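Local coordinates for protein ethylbenzene dehydrogenase beta-subunit (Aromatoleum aromaticum, PDB 2IVF) that carries one three-iron and three four-iron iron-sulfur clusters as the ferredoxin-like beta subunit of a three-chain assembly that also holds a heme, at residues Pro60-Pro65 against Pro124-Asn129; Ile41-Pro46 against Met51-Val56; Ile199-Asn202 against Thr207-Lys210. All coordinates share one frame; numbering follows the deposited sequence.

Contact 1 of 3, residues Pro60-Pro65 against Pro124-Asn129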
ATOM      1  N   PRO B  60      14.375 -13.300  -5.651  1.00 23.54           N
ATOM      2  CA  PRO B  60      13.960 -14.702  -5.884  1.00 23.93           C
ATOM      3  C   PRO B  60      12.578 -14.980  -5.365  1.00 25.39           C
ATOM      4  O   PRO B  60      12.171 -14.439  -4.289  1.00 23.91           O
ATOM      5  CB  PRO B  60      14.934 -15.519  -5.021  1.00 24.65           C
ATOM      6  CG  PRO B  60      16.089 -14.671  -4.857  1.00 24.95           C
ATOM      7  CD  PRO B  60      15.731 -13.261  -5.097  1.00 24.46           C
ATOM      8  N   GLY B  61      11.865 -15.833  -6.090  1.00 25.21           N
ATOM      9  CA  GLY B  61      10.532 -16.264  -5.682  1.00 25.59           C
ATOM     10  C   GLY B  61      10.045 -17.293  -6.688  1.00 25.43           C
ATOM     11  O   GLY B  61      10.782 -17.657  -7.615  1.00 24.93           O
ATOM     12  N   LYS B  62       8.821 -17.755  -6.507  1.00 25.97           N
ATOM     13  CA  LYS B  62       8.242 -18.764  -7.410  1.00 27.01           C
ATOM     14  C   LYS B  62       7.675 -18.115  -8.691  1.00 26.26           C
ATOM     15  O   LYS B  62       7.435 -18.798  -9.681  1.00 27.41           O
ATOM     16  CB  LYS B  62       7.187 -19.594  -6.693  1.00 27.46           C
ATOM     17  CG  LYS B  62       7.790 -20.480  -5.587  1.00 28.28           C
ATOM     18  CD  LYS B  62       6.790 -21.380  -4.979  1.00 31.43           C
ATOM     19  CE  LYS B  62       7.334 -22.111  -3.752  1.00 34.78           C
ATOM     20  NZ  LYS B  62       6.222 -23.005  -3.318  1.00 41.55           N
ATOM     21  N   GLY B  63       7.533 -16.791  -8.671  1.00 26.55           N
ATOM     22  CA  GLY B  63       7.036 -16.051  -9.797  1.00 25.83           C
ATOM     23  C   GLY B  63       5.556 -16.278 -10.009  1.00 26.09           C
ATOM     24  O   GLY B  63       4.815 -16.693  -9.102  1.00 26.71           O
ATOM     25  N   TYR B  64       5.124 -15.951 -11.213  1.00 23.96           N
ATOM     26  CA  TYR B  64       3.731 -15.960 -11.559  1.00 24.20           C
ATOM     27  C   TYR B  64       3.579 -16.387 -13.005  1.00 24.58           C
ATOM     28  O   TYR B  64       4.220 -15.826 -13.842  1.00 27.49           O
ATOM     29  CB  TYR B  64       3.104 -14.585 -11.397  1.00 24.38           C
ATOM     30  CG  TYR B  64       1.643 -14.609 -11.819  1.00 23.66           C
ATOM     31  CD1 TYR B  64       0.680 -15.065 -10.970  1.00 23.72           C
ATOM     32  CD2 TYR B  64       1.266 -14.296 -13.109  1.00 23.93           C
ATOM     33  CE1 TYR B  64      -0.633 -15.117 -11.328  1.00 24.65           C
ATOM     34  CE2 TYR B  64      -0.049 -14.342 -13.488  1.00 25.76           C
ATOM     35  CZ  TYR B  64      -1.008 -14.766 -12.605  1.00 23.56           C
ATOM     36  OH  TYR B  64      -2.333 -14.833 -13.018  1.00 24.45           O
ATOM     37  N   PRO B  65       2.758 -17.398 -13.294  1.00 26.07           N
ATOM     38  CA  PRO B  65       2.185 -18.294 -12.325  1.00 25.71           C
ATOM     39  C   PRO B  65       3.293 -18.985 -11.554  1.00 25.50           C
ATOM     40  O   PRO B  65       4.459 -18.969 -11.981  1.00 24.96           O
ATOM     41  CB  PRO B  65       1.427 -19.314 -13.169  1.00 26.77           C
ATOM     42  CG  PRO B  65       1.199 -18.635 -14.456  1.00 26.22           C
ATOM     43  CD  PRO B  65       2.306 -17.689 -14.667  1.00 26.42           C
ATOM     44  N   PRO B 124      -6.537 -20.897   1.566  1.00 25.91           N
ATOM     45  CA  PRO B 124      -5.485 -20.994   0.568  1.00 25.76           C
ATOM     46  C   PRO B 124      -4.156 -21.262   1.223  1.00 25.36           C
ATOM     47  O   PRO B 124      -3.907 -20.805   2.329  1.00 24.31           O
ATOM     48  CB  PRO B 124      -5.494 -19.619  -0.088  1.00 25.48           C
ATOM     49  CG  PRO B 124      -6.056 -18.668   0.942  1.00 24.73           C
ATOM     50  CD  PRO B 124      -6.977 -19.506   1.809  1.00 26.47           C
ATOM     51  N   ALA B 125      -3.316 -22.029   0.553  1.00 24.37           N
ATOM     52  CA  ALA B 125      -1.948 -22.203   0.988  1.00 24.03           C
ATOM     53  C   ALA B 125      -1.006 -21.590  -0.043  1.00 24.41           C
ATOM     54  O   ALA B 125       0.233 -21.735   0.039  1.00 22.48           O
ATOM     55  CB  ALA B 125      -1.661 -23.722   1.205  1.00 24.88           C
ATOM     56  N   TRP B 126      -1.605 -20.938  -1.042  1.00 24.27           N
ATOM     57  CA  TRP B 126      -0.894 -20.193  -2.031  1.00 24.16           C
ATOM     58  C   TRP B 126      -1.885 -19.226  -2.660  1.00 24.47           C
ATOM     59  O   TRP B 126      -3.110 -19.353  -2.495  1.00 24.35           O
ATOM     60  CB  TRP B 126      -0.290 -21.117  -3.076  1.00 25.21           C
ATOM     61  CG  TRP B 126       0.499 -20.405  -4.096  1.00 24.96           C
ATOM     62  CD1 TRP B 126       0.095 -20.070  -5.360  1.00 27.04           C
ATOM     63  CD2 TRP B 126       1.827 -19.887  -3.950  1.00 26.54           C
ATOM     64  NE1 TRP B 126       1.096 -19.398  -6.015  1.00 26.04           N
ATOM     65  CE2 TRP B 126       2.163 -19.251  -5.162  1.00 28.89           C
ATOM     66  CE3 TRP B 126       2.765 -19.888  -2.911  1.00 27.76           C
ATOM     67  CZ2 TRP B 126       3.369 -18.631  -5.349  1.00 25.12           C
ATOM     68  CZ3 TRP B 126       3.978 -19.317  -3.122  1.00 25.71           C
ATOM     69  CH2 TRP B 126       4.283 -18.700  -4.322  1.00 26.15           C
ATOM     70  N   GLY B 127      -1.336 -18.229  -3.327  1.00 23.06           N
ATOM     71  CA  GLY B 127      -2.101 -17.320  -4.142  1.00 23.66           C
ATOM     72  C   GLY B 127      -1.170 -16.347  -4.839  1.00 23.17           C
ATOM     73  O   GLY B 127       0.063 -16.397  -4.679  1.00 22.93           O
ATOM     74  N   TYR B 128      -1.764 -15.428  -5.583  1.00 24.07           N
ATOM     75  CA  TYR B 128      -1.018 -14.391  -6.279  1.00 24.05           C
ATOM     76  C   TYR B 128      -0.131 -13.669  -5.260  1.00 24.42           C
ATOM     77  O   TYR B 128      -0.629 -13.235  -4.215  1.00 25.30           O
ATOM     78  CB  TYR B 128      -1.992 -13.387  -6.903  1.00 24.48           C
ATOM     79  CG  TYR B 128      -1.253 -12.253  -7.567  1.00 24.16           C
ATOM     80  CD1 TYR B 128      -0.503 -12.467  -8.701  1.00 24.92           C
ATOM     81  CD2 TYR B 128      -1.205 -10.999  -6.988  1.00 25.05           C
ATOM     82  CE1 TYR B 128       0.224 -11.430  -9.293  1.00 26.53           C
ATOM     83  CE2 TYR B 128      -0.502  -9.950  -7.565  1.00 22.97           C
ATOM     84  CZ  TYR B 128       0.241 -10.182  -8.705  1.00 23.32           C
ATOM     85  OH  TYR B 128       0.935  -9.140  -9.271  1.00 23.60           O
ATOM     86  N   ASN B 129       1.165 -13.562  -5.556  1.00 24.47           N
ATOM     87  CA  ASN B 129       2.088 -12.761  -4.769  1.00 24.55           C
ATOM     88  C   ASN B 129       2.203 -13.257  -3.329  1.00 24.68           C
ATOM     89  O   ASN B 129       2.467 -12.500  -2.402  1.00 25.20           O
ATOM     90  CB  ASN B 129       1.657 -11.283  -4.801  1.00 25.35           C
ATOM     91  CG  ASN B 129       2.768 -10.358  -4.402  1.00 24.02           C
ATOM     92  OD1 ASN B 129       3.937 -10.702  -4.588  1.00 24.03           O
ATOM     93  ND2 ASN B 129       2.438  -9.202  -3.814  1.00 23.97           N
TER
HETATM   94  O   HOH W   1       2.363 -15.504  -7.598  1.00 21.12           O
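Lys62 lies against the six-membered ring of Trp126, and its aliphatic chain can be followed atom by atom. Lys62 CB starts 3.9 Å from Trp126 CH2. CG, placed opposite the carbonyl carbon (chi1 -67°), stays beside the same ring atom. Lys62 CD makes the closest approach, 3.7 Å from Trp126 CH2, while also nearing CZ3. Beyond CD the extended chain runs on past the indole, carrying NZ with it. The Trp126 ring has a second charged neighbour in Arg66, which makes a cation-pi contact with it. Both segments are irregular loops: 60-65 follows strand 55-59 of the three-stranded antiparallel sheet, and 124-129 precedes strand 136-138 of the same sheet. Deeper in, the edge of Tyr128 points at the face of Tyr64 in an offset edge-to-face pair, with planes at 79°. The ring centroids are 5.4 Å apart. Closest are Tyr64 CD1 and Tyr128 CD1, at 3.6 Å. Both hydroxyls are anchored outside the pair, Tyr64 OH by Ser91 O and Tyr128 OH by Gln32 OE1. Between the aromatic pair and the lysine, one water donates to Gly63 O and accepts from Asn129 N, 3.1 Å from each of these atoms.

Contact 2 of 3, residues Ile41-Pro46 against Met51-Val56. With SF4 (iron/sulfur cluster), chain U.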
ATOM      1  N   ILE B  41      -9.182  -2.527 -15.990  1.00 23.87           N
ATOM      2  CA  ILE B  41      -9.762  -2.432 -17.325  1.00 23.10           C
ATOM      3  C   ILE B  41     -10.166  -3.786 -17.874  1.00 23.73           C
ATOM      4  O   ILE B  41     -11.321  -3.958 -18.297  1.00 22.47           O
ATOM      5  CB  ILE B  41      -8.817  -1.767 -18.339  1.00 23.02           C
ATOM      6  CG1 ILE B  41      -8.258  -0.479 -17.776  1.00 22.13           C
ATOM      7  CG2 ILE B  41      -9.570  -1.544 -19.701  1.00 22.27           C
ATOM      8  CD1 ILE B  41      -7.028   0.060 -18.514  1.00 23.00           C
ATOM      9  N   TRP B  42      -9.242  -4.747 -17.857  1.00 23.71           N
ATOM     10  CA  TRP B  42      -9.386  -5.955 -18.649  1.00 24.79           C
ATOM     11  C   TRP B  42      -9.813  -7.217 -17.934  1.00 24.06           C
ATOM     12  O   TRP B  42     -10.355  -8.116 -18.598  1.00 24.06           O
ATOM     13  CB  TRP B  42      -8.103  -6.282 -19.435  1.00 25.34           C
ATOM     14  CG  TRP B  42      -7.538  -5.108 -20.137  1.00 25.88           C
ATOM     15  CD1 TRP B  42      -6.365  -4.502 -19.845  1.00 27.40           C
ATOM     16  CD2 TRP B  42      -8.129  -4.345 -21.199  1.00 27.21           C
ATOM     17  NE1 TRP B  42      -6.167  -3.417 -20.667  1.00 27.96           N
ATOM     18  CE2 TRP B  42      -7.227  -3.308 -21.516  1.00 25.68           C
ATOM     19  CE3 TRP B  42      -9.330  -4.438 -21.922  1.00 27.07           C
ATOM     20  CZ2 TRP B  42      -7.496  -2.351 -22.493  1.00 27.34           C
ATOM     21  CZ3 TRP B  42      -9.584  -3.501 -22.910  1.00 26.79           C
ATOM     22  CH2 TRP B  42      -8.677  -2.476 -23.188  1.00 27.17           C
ATOM     23  N   THR B  43      -9.521  -7.366 -16.651  1.00 23.83           N
ATOM     24  CA  THR B  43      -9.645  -8.705 -16.073  1.00 24.16           C
ATOM     25  C   THR B  43     -10.476  -8.741 -14.818  1.00 24.74           C
ATOM     26  O   THR B  43     -10.119  -9.375 -13.836  1.00 25.13           O
ATOM     27  CB  THR B  43      -8.262  -9.426 -15.859  1.00 22.89           C
ATOM     28  OG1 THR B  43      -7.416  -8.662 -14.992  1.00 22.97           O
ATOM     29  CG2 THR B  43      -7.571  -9.600 -17.179  1.00 24.06           C
ATOM     30  N   LYS B  44     -11.623  -8.108 -14.903  1.00 25.30           N
ATOM     31  CA  LYS B  44     -12.678  -8.272 -13.922  1.00 26.48           C
ATOM     32  C   LYS B  44     -13.925  -8.975 -14.475  1.00 26.75           C
ATOM     33  O   LYS B  44     -14.929  -9.087 -13.790  1.00 27.72           O
ATOM     34  CB  LYS B  44     -13.029  -6.906 -13.324  1.00 26.32           C
ATOM     35  CG  LYS B  44     -12.001  -6.467 -12.360  1.00 27.38           C
ATOM     36  CD  LYS B  44     -12.169  -5.024 -11.905  1.00 26.69           C
ATOM     37  CE  LYS B  44     -13.432  -4.751 -11.174  1.00 26.95           C
ATOM     38  NZ  LYS B  44     -13.469  -3.289 -10.819  1.00 24.41           N
ATOM     39  N   ARG B  45     -13.855  -9.424 -15.723  1.00 27.04           N
ATOM     40  CA  ARG B  45     -14.912 -10.184 -16.360  1.00 27.62           C
ATOM     41  C   ARG B  45     -14.946 -11.611 -15.819  1.00 27.50           C
ATOM     42  O   ARG B  45     -13.900 -12.144 -15.460  1.00 28.02           O
ATOM     43  CB  ARG B  45     -14.638 -10.241 -17.868  1.00 27.84           C
ATOM     44  CG  ARG B  45     -14.672  -8.891 -18.545  1.00 28.75           C
ATOM     45  CD  ARG B  45     -14.286  -8.979 -19.997  1.00 29.19           C
ATOM     46  NE  ARG B  45     -12.848  -9.025 -20.139  1.00 30.70           N
ATOM     47  CZ  ARG B  45     -12.166 -10.069 -20.599  1.00 30.18           C
ATOM     48  NH1 ARG B  45     -12.788 -11.170 -21.011  1.00 28.21           N
ATOM     49  NH2 ARG B  45     -10.852  -9.991 -20.664  1.00 29.72           N
ATOM     50  N   PRO B  46     -16.135 -12.228 -15.721  1.00 27.74           N
ATOM     51  CA  PRO B  46     -16.205 -13.639 -15.286  1.00 27.30           C
ATOM     52  C   PRO B  46     -15.254 -14.526 -16.088  1.00 26.60           C
ATOM     53  O   PRO B  46     -15.203 -14.441 -17.318  1.00 26.73           O
ATOM     54  CB  PRO B  46     -17.671 -14.021 -15.540  1.00 27.58           C
ATOM     55  CG  PRO B  46     -18.413 -12.733 -15.520  1.00 29.06           C
ATOM     56  CD  PRO B  46     -17.474 -11.662 -15.967  1.00 28.87           C
ATOM     57  N   MET B  51      -6.606 -13.878 -13.692  1.00 25.06           N
ATOM     58  CA  MET B  51      -5.573 -13.487 -14.621  1.00 24.81           C
ATOM     59  C   MET B  51      -4.947 -12.192 -14.195  1.00 24.29           C
ATOM     60  O   MET B  51      -5.650 -11.178 -14.017  1.00 24.12           O
ATOM     61  CB  MET B  51      -6.158 -13.294 -15.999  1.00 24.71           C
ATOM     62  CG  MET B  51      -6.921 -14.480 -16.546  1.00 25.44           C
ATOM     63  SD  MET B  51      -7.599 -14.061 -18.171  1.00 25.07           S
ATOM     64  CE  MET B  51      -8.427 -15.599 -18.637  1.00 25.35           C
ATOM     65  N   ARG B  52      -3.625 -12.219 -14.046  1.00 23.79           N
ATOM     66  CA  ARG B  52      -2.822 -11.019 -13.820  1.00 23.96           C
ATOM     67  C   ARG B  52      -1.919 -10.864 -15.001  1.00 24.72           C
ATOM     68  O   ARG B  52      -0.744 -11.246 -14.978  1.00 24.51           O
ATOM     69  CB  ARG B  52      -2.029 -11.119 -12.500  1.00 24.49           C
ATOM     70  CG  ARG B  52      -2.878 -10.893 -11.279  1.00 24.23           C
ATOM     71  CD  ARG B  52      -3.510 -12.201 -10.809  1.00 27.44           C
ATOM     72  NE  ARG B  52      -4.301 -12.007  -9.592  1.00 23.29           N
ATOM     73  CZ  ARG B  52      -4.885 -12.994  -8.942  1.00 21.73           C
ATOM     74  NH1 ARG B  52      -4.808 -14.223  -9.408  1.00 23.16           N
ATOM     75  NH2 ARG B  52      -5.563 -12.768  -7.830  1.00 23.50           N
ATOM     76  N   TRP B  53      -2.497 -10.329 -16.066  1.00 23.94           N
ATOM     77  CA  TRP B  53      -1.768 -10.154 -17.323  1.00 24.15           C
ATOM     78  C   TRP B  53      -0.546  -9.310 -17.043  1.00 24.00           C
ATOM     79  O   TRP B  53       0.515  -9.614 -17.534  1.00 24.90           O
ATOM     80  CB  TRP B  53      -2.607  -9.491 -18.383  1.00 22.52           C
ATOM     81  CG  TRP B  53      -3.807 -10.226 -18.847  1.00 22.26           C
ATOM     82  CD1 TRP B  53      -4.125 -11.549 -18.654  1.00 22.95           C
ATOM     83  CD2 TRP B  53      -4.827  -9.693 -19.701  1.00 23.00           C
ATOM     84  NE1 TRP B  53      -5.269 -11.847 -19.310  1.00 24.35           N
ATOM     85  CE2 TRP B  53      -5.723 -10.739 -19.975  1.00 23.82           C
ATOM     86  CE3 TRP B  53      -5.052  -8.431 -20.273  1.00 23.41           C
ATOM     87  CZ2 TRP B  53      -6.858 -10.555 -20.740  1.00 19.55           C
ATOM     88  CZ3 TRP B  53      -6.139  -8.255 -21.058  1.00 23.25           C
ATOM     89  CH2 TRP B  53      -7.040  -9.315 -21.301  1.00 22.59           C
ATOM     90  N   ASN B  54      -0.690  -8.269 -16.221  1.00 24.79           N
ATOM     91  CA  ASN B  54       0.441  -7.614 -15.641  1.00 24.28           C
ATOM     92  C   ASN B  54       0.566  -8.189 -14.260  1.00 24.81           C
ATOM     93  O   ASN B  54      -0.394  -8.159 -13.465  1.00 22.13           O
ATOM     94  CB  ASN B  54       0.276  -6.098 -15.524  1.00 25.04           C
ATOM     95  CG  ASN B  54       1.477  -5.469 -14.866  1.00 24.95           C
ATOM     96  OD1 ASN B  54       2.307  -4.886 -15.535  1.00 26.41           O
ATOM     97  ND2 ASN B  54       1.608  -5.639 -13.531  1.00 22.41           N
ATOM     98  N   ASN B  55       1.721  -8.789 -14.007  1.00 23.86           N
ATOM     99  CA  ASN B  55       1.958  -9.394 -12.717  1.00 23.71           C
ATOM    100  C   ASN B  55       3.254  -8.889 -12.107  1.00 24.36           C
ATOM    101  O   ASN B  55       4.212  -8.583 -12.816  1.00 24.35           O
ATOM    102  CB  ASN B  55       1.961 -10.924 -12.801  1.00 23.35           C
ATOM    103  CG  ASN B  55       2.821 -11.443 -13.880  1.00 22.54           C
ATOM    104  OD1 ASN B  55       2.356 -11.616 -15.034  1.00 26.51           O
ATOM    105  ND2 ASN B  55       4.039 -11.758 -13.551  1.00 16.88           N
ATOM    106  N   VAL B  56       3.275  -8.807 -10.793  1.00 23.70           N
ATOM    107  CA  VAL B  56       4.489  -8.361 -10.091  1.00 23.92           C
ATOM    108  C   VAL B  56       4.755  -9.234  -8.908  1.00 23.79           C
ATOM    109  O   VAL B  56       3.891  -9.413  -8.065  1.00 23.62           O
ATOM    110  CB  VAL B  56       4.420  -6.902  -9.613  1.00 23.76           C
ATOM    111  CG1 VAL B  56       5.763  -6.507  -9.094  1.00 22.72           C
ATOM    112  CG2 VAL B  56       3.961  -5.938 -10.703  1.00 23.25           C
TER
HETATM  113 FE1  SF4 U1359      -0.986  -5.858 -21.232  1.00 24.74          FE
HETATM  114 FE2  SF4 U1359      -2.590  -5.375 -19.207  1.00 24.78          FE
HETATM  115 FE3  SF4 U1359      -0.309  -3.974 -19.460  1.00 26.01          FE
HETATM  116 FE4  SF4 U1359      -2.331  -3.451 -21.156  1.00 23.99          FE
HETATM  117  S1  SF4 U1359      -2.329  -3.088 -18.891  1.00 24.55           S
HETATM  118  S2  SF4 U1359      -0.162  -3.802 -21.752  1.00 24.48           S
HETATM  119  S3  SF4 U1359      -3.280  -5.564 -21.399  1.00 23.52           S
HETATM  120  S4  SF4 U1359      -0.536  -6.268 -19.045  1.00 24.40           S
HETATM  121  O   HOH W   2      -4.754  -8.398 -15.585  1.00 16.60           O
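Thr43 CG2 sits over one face of the Trp53 indole, 3.7 Å from the centroid of the six-membered ring and 19° off its normal, a CH-pi contact. The threonine's chi1 of 59° turns CG2 onto the ring and leaves OG1 for polar partners. Trp42 meets the same indole through its CB, 3.2 Å from Trp53 CZ3. The two tryptophan rings are tilted by only 21° but slid so far apart that they barely overlap.

Against the four-iron cluster the two indoles converge on one sulfide. Trp42 CD1 and Trp53 CE3 each lie 3.6 Å from S3, which is near the ring plane of Trp53, at its edge. Asn54 N comes to 3.5 Å from S4. Helix 33-42 and the turn leading into strand 55-59 thus form part of the pocket wall, together with Cys38, Cys211, Cys214 and Cys226, in the cysteine-rich setting of a ferredoxin-type protein.

Among the polar contacts, Arg45 bends at chi3 and brings its guanidinium back over the end of the helix. Arg45 NH2 donates to Trp42 O at 2.8 Å, arriving nearly along the C=O axis; the bond is nonetheless bent at the hydrogen, and the oxygen is tilted out of the guanidinium plane. NE adds a weak bond to the same oxygen. The edge of the guanidinium faces Trp53 CH2. Within 51-56, Trp53 NE1 makes a weak bond to Met51 SD at 3.4 Å. A water links the segments: it accepts from Trp53 N and is hydrogen-bonded to Thr43 OG1 at 2.7 Å, while Met51 O is held by Lys39 NZ.

Contact 3 of 3, residues Ile199-Asn202 against Thr207-Lys210. With SF4 (iron/sulfur cluster), chain S.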
ATOM      1  N   ILE B 199      -0.205 -16.756 -21.160  1.00 24.60           N
ATOM      2  CA  ILE B 199      -1.550 -16.952 -21.686  1.00 24.55           C
ATOM      3  C   ILE B 199      -2.293 -17.740 -20.632  1.00 24.63           C
ATOM      4  O   ILE B 199      -1.719 -18.659 -20.022  1.00 24.07           O
ATOM      5  CB  ILE B 199      -1.581 -17.761 -23.005  1.00 24.97           C
ATOM      6  CG1 ILE B 199      -0.673 -17.176 -24.065  1.00 26.34           C
ATOM      7  CG2 ILE B 199      -2.997 -17.839 -23.550  1.00 24.47           C
ATOM      8  CD1 ILE B 199      -0.942 -17.739 -25.534  1.00 25.98           C
ATOM      9  N   TYR B 200      -3.573 -17.394 -20.443  1.00 24.58           N
ATOM     10  CA  TYR B 200      -4.379 -17.814 -19.312  1.00 23.69           C
ATOM     11  C   TYR B 200      -5.752 -18.305 -19.770  1.00 23.86           C
ATOM     12  O   TYR B 200      -6.460 -17.612 -20.484  1.00 23.11           O
ATOM     13  CB  TYR B 200      -4.609 -16.649 -18.328  1.00 24.58           C
ATOM     14  CG  TYR B 200      -3.343 -15.967 -17.895  1.00 24.50           C
ATOM     15  CD1 TYR B 200      -2.659 -16.404 -16.777  1.00 22.82           C
ATOM     16  CD2 TYR B 200      -2.780 -14.960 -18.665  1.00 25.50           C
ATOM     17  CE1 TYR B 200      -1.429 -15.820 -16.415  1.00 27.58           C
ATOM     18  CE2 TYR B 200      -1.565 -14.372 -18.312  1.00 25.30           C
ATOM     19  CZ  TYR B 200      -0.900 -14.789 -17.191  1.00 25.69           C
ATOM     20  OH  TYR B 200       0.301 -14.210 -16.827  1.00 25.53           O
ATOM     21  N   PHE B 201      -6.141 -19.476 -19.307  1.00 22.99           N
ATOM     22  CA  PHE B 201      -7.421 -20.023 -19.653  1.00 22.51           C
ATOM     23  C   PHE B 201      -8.526 -19.264 -18.945  1.00 22.89           C
ATOM     24  O   PHE B 201      -8.414 -18.962 -17.763  1.00 21.26           O
ATOM     25  CB  PHE B 201      -7.498 -21.484 -19.264  1.00 21.63           C
ATOM     26  CG  PHE B 201      -8.711 -22.184 -19.774  1.00 21.61           C
ATOM     27  CD1 PHE B 201      -9.061 -22.133 -21.125  1.00 20.43           C
ATOM     28  CD2 PHE B 201      -9.485 -22.936 -18.919  1.00 21.25           C
ATOM     29  CE1 PHE B 201     -10.171 -22.784 -21.575  1.00 20.94           C
ATOM     30  CE2 PHE B 201     -10.574 -23.619 -19.371  1.00 21.64           C
ATOM     31  CZ  PHE B 201     -10.929 -23.544 -20.710  1.00 21.63           C
ATOM     32  N   ASN B 202      -9.586 -18.980 -19.694  1.00 23.26           N
ATOM     33  CA  ASN B 202     -10.836 -18.406 -19.161  1.00 23.55           C
ATOM     34  C   ASN B 202     -11.847 -19.559 -19.166  1.00 24.02           C
ATOM     35  O   ASN B 202     -12.330 -19.979 -20.213  1.00 24.73           O
ATOM     36  CB  ASN B 202     -11.279 -17.243 -20.034  1.00 23.77           C
ATOM     37  CG  ASN B 202     -12.582 -16.630 -19.602  1.00 23.74           C
ATOM     38  OD1 ASN B 202     -13.445 -17.303 -19.058  1.00 24.61           O
ATOM     39  ND2 ASN B 202     -12.731 -15.327 -19.844  1.00 22.81           N
ATOM     40  N   THR B 207     -12.031 -20.076 -23.563  1.00 24.16           N
ATOM     41  CA  THR B 207     -10.985 -19.628 -24.469  1.00 24.31           C
ATOM     42  C   THR B 207      -9.861 -19.224 -23.542  1.00 24.22           C
ATOM     43  O   THR B 207     -10.040 -19.192 -22.315  1.00 22.32           O
ATOM     44  CB  THR B 207     -11.414 -18.372 -25.281  1.00 24.75           C
ATOM     45  OG1 THR B 207     -11.663 -17.296 -24.357  1.00 24.29           O
ATOM     46  CG2 THR B 207     -12.648 -18.646 -26.178  1.00 24.94           C
ATOM     47  N   SER B 208      -8.704 -18.997 -24.136  1.00 23.50           N
ATOM     48  CA  SER B 208      -7.588 -18.422 -23.440  1.00 23.32           C
ATOM     49  C   SER B 208      -7.422 -16.942 -23.807  1.00 23.08           C
ATOM     50  O   SER B 208      -7.758 -16.488 -24.905  1.00 23.35           O
ATOM     51  CB  SER B 208      -6.316 -19.218 -23.726  1.00 23.89           C
ATOM     52  OG  SER B 208      -6.418 -20.541 -23.195  1.00 23.35           O
ATOM     53  N   GLU B 209      -6.937 -16.200 -22.824  1.00 23.75           N
ATOM     54  CA  GLU B 209      -6.746 -14.790 -22.949  1.00 24.12           C
ATOM     55  C   GLU B 209      -5.347 -14.422 -22.473  1.00 23.87           C
ATOM     56  O   GLU B 209      -4.661 -15.203 -21.821  1.00 25.26           O
ATOM     57  CB  GLU B 209      -7.763 -14.066 -22.109  1.00 24.04           C
ATOM     58  CG  GLU B 209      -9.195 -14.321 -22.534  1.00 24.87           C
ATOM     59  CD  GLU B 209     -10.120 -13.266 -22.045  1.00 25.05           C
ATOM     60  OE1 GLU B 209      -9.927 -12.078 -22.401  1.00 29.55           O
ATOM     61  OE2 GLU B 209     -11.074 -13.618 -21.340  1.00 25.51           O
ATOM     62  N   LYS B 210      -4.965 -13.190 -22.772  1.00 23.54           N
ATOM     63  CA  LYS B 210      -3.636 -12.724 -22.508  1.00 23.13           C
ATOM     64  C   LYS B 210      -3.587 -11.198 -22.656  1.00 22.06           C
ATOM     65  O   LYS B 210      -4.492 -10.560 -23.192  1.00 23.82           O
ATOM     66  CB  LYS B 210      -2.685 -13.364 -23.550  1.00 22.08           C
ATOM     67  CG  LYS B 210      -2.899 -12.882 -24.963  1.00 23.55           C
ATOM     68  CD  LYS B 210      -1.918 -13.475 -25.940  1.00 22.41           C
ATOM     69  CE  LYS B 210      -0.509 -12.969 -25.811  1.00 22.02           C
ATOM     70  NZ  LYS B 210      -0.452 -11.476 -25.824  1.00 21.44           N
TER
HETATM   71 FE1  SF4 S1357       4.136 -16.210 -24.284  1.00 22.83          FE
HETATM   72 FE2  SF4 S1357       3.202 -15.889 -26.723  1.00 23.91          FE
HETATM   73 FE3  SF4 S1357       5.607 -14.771 -26.018  1.00 22.80          FE
HETATM   74 FE4  SF4 S1357       3.290 -13.740 -24.974  1.00 24.21          FE
HETATM   75  S1  SF4 S1357       3.934 -13.753 -27.196  1.00 23.95           S
HETATM   76  S2  SF4 S1357       5.223 -14.272 -23.830  1.00 23.92           S
HETATM   77  S3  SF4 S1357       2.012 -15.604 -24.823  1.00 21.53           S
HETATM   78  S4  SF4 S1357       5.137 -17.021 -26.193  1.00 22.74           S
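Asn202 and Glu209 run alongside each other in one direction, with amide and carboxylate planes only 12° apart. In that shared plane Asn202 ND2 donates to Glu209 OE2 at 2.8 Å, a nearly straight bond (163°) that meets the oxygen end-on. The other carboxylate oxygen, OE1, is gripped by Arg45 and by Tyr68 of the alpha-subunit, which probably stabilises the glutamate's negative charge. Tyr200 projects from this same face of the hairpin, and Glu209 O lies at its ring edge.

On the other face, Ile199 CG2, anti to the backbone N and beside the carbonyl carbon, packs 3.6 Å from Ser208 CB; CG1 is the branch that goes to the cluster. Phe201 turns its ring edge toward Ser208, with Phe201 CD1 3.7 Å from Ser208 OG, while Arg188 makes a cation-pi contact with the ring. Ser208 OG is buried without a polar partner.

Backbone bonds hold the pairing: Tyr200 and Glu209 exchange two of 2.8 Å, N to O in each direction, and Asn202 N donates to Thr207 O at 2.7 Å. Toward the four-iron cluster, Ile199 CG1 presses to 3.2 Å from S3, and the bent chain of Lys210 brings CE to 3.8 Å from that sulfide before NZ bonds Val177 O. The whole is an antiparallel beta hairpin of the dicluster ferredoxin domain, in which Ile199 and Lys210 line the four-iron pocket and Ser208 the three-iron one.

In the fold
Contact 2 joins the other two. Toward contact 1 it is tied by hydroxyls: Tyr128 OH lies 2.8 Å from Val56 N and Tyr64 OH 3.1 Å from Arg52 N, both probable hydrogen bonds. Toward contact 3, whose centre is about 10 Å from its own, it offers the salt bridge of Arg45 NH2 to Glu209 OE1 at 2.9 Å, with Met51 CE packed on Tyr200 O. Contacts 1 and 3 have centres about 19 Å apart yet touch where Tyr64 meets Tyr200. Contact 3 lines a four-iron pocket and the three-iron one, and contact 2 another four-iron pocket. Tyr128 of contact 1 stands about 8 Å, by its side chain, from the remaining four-iron cluster, whose pocket includes Val56.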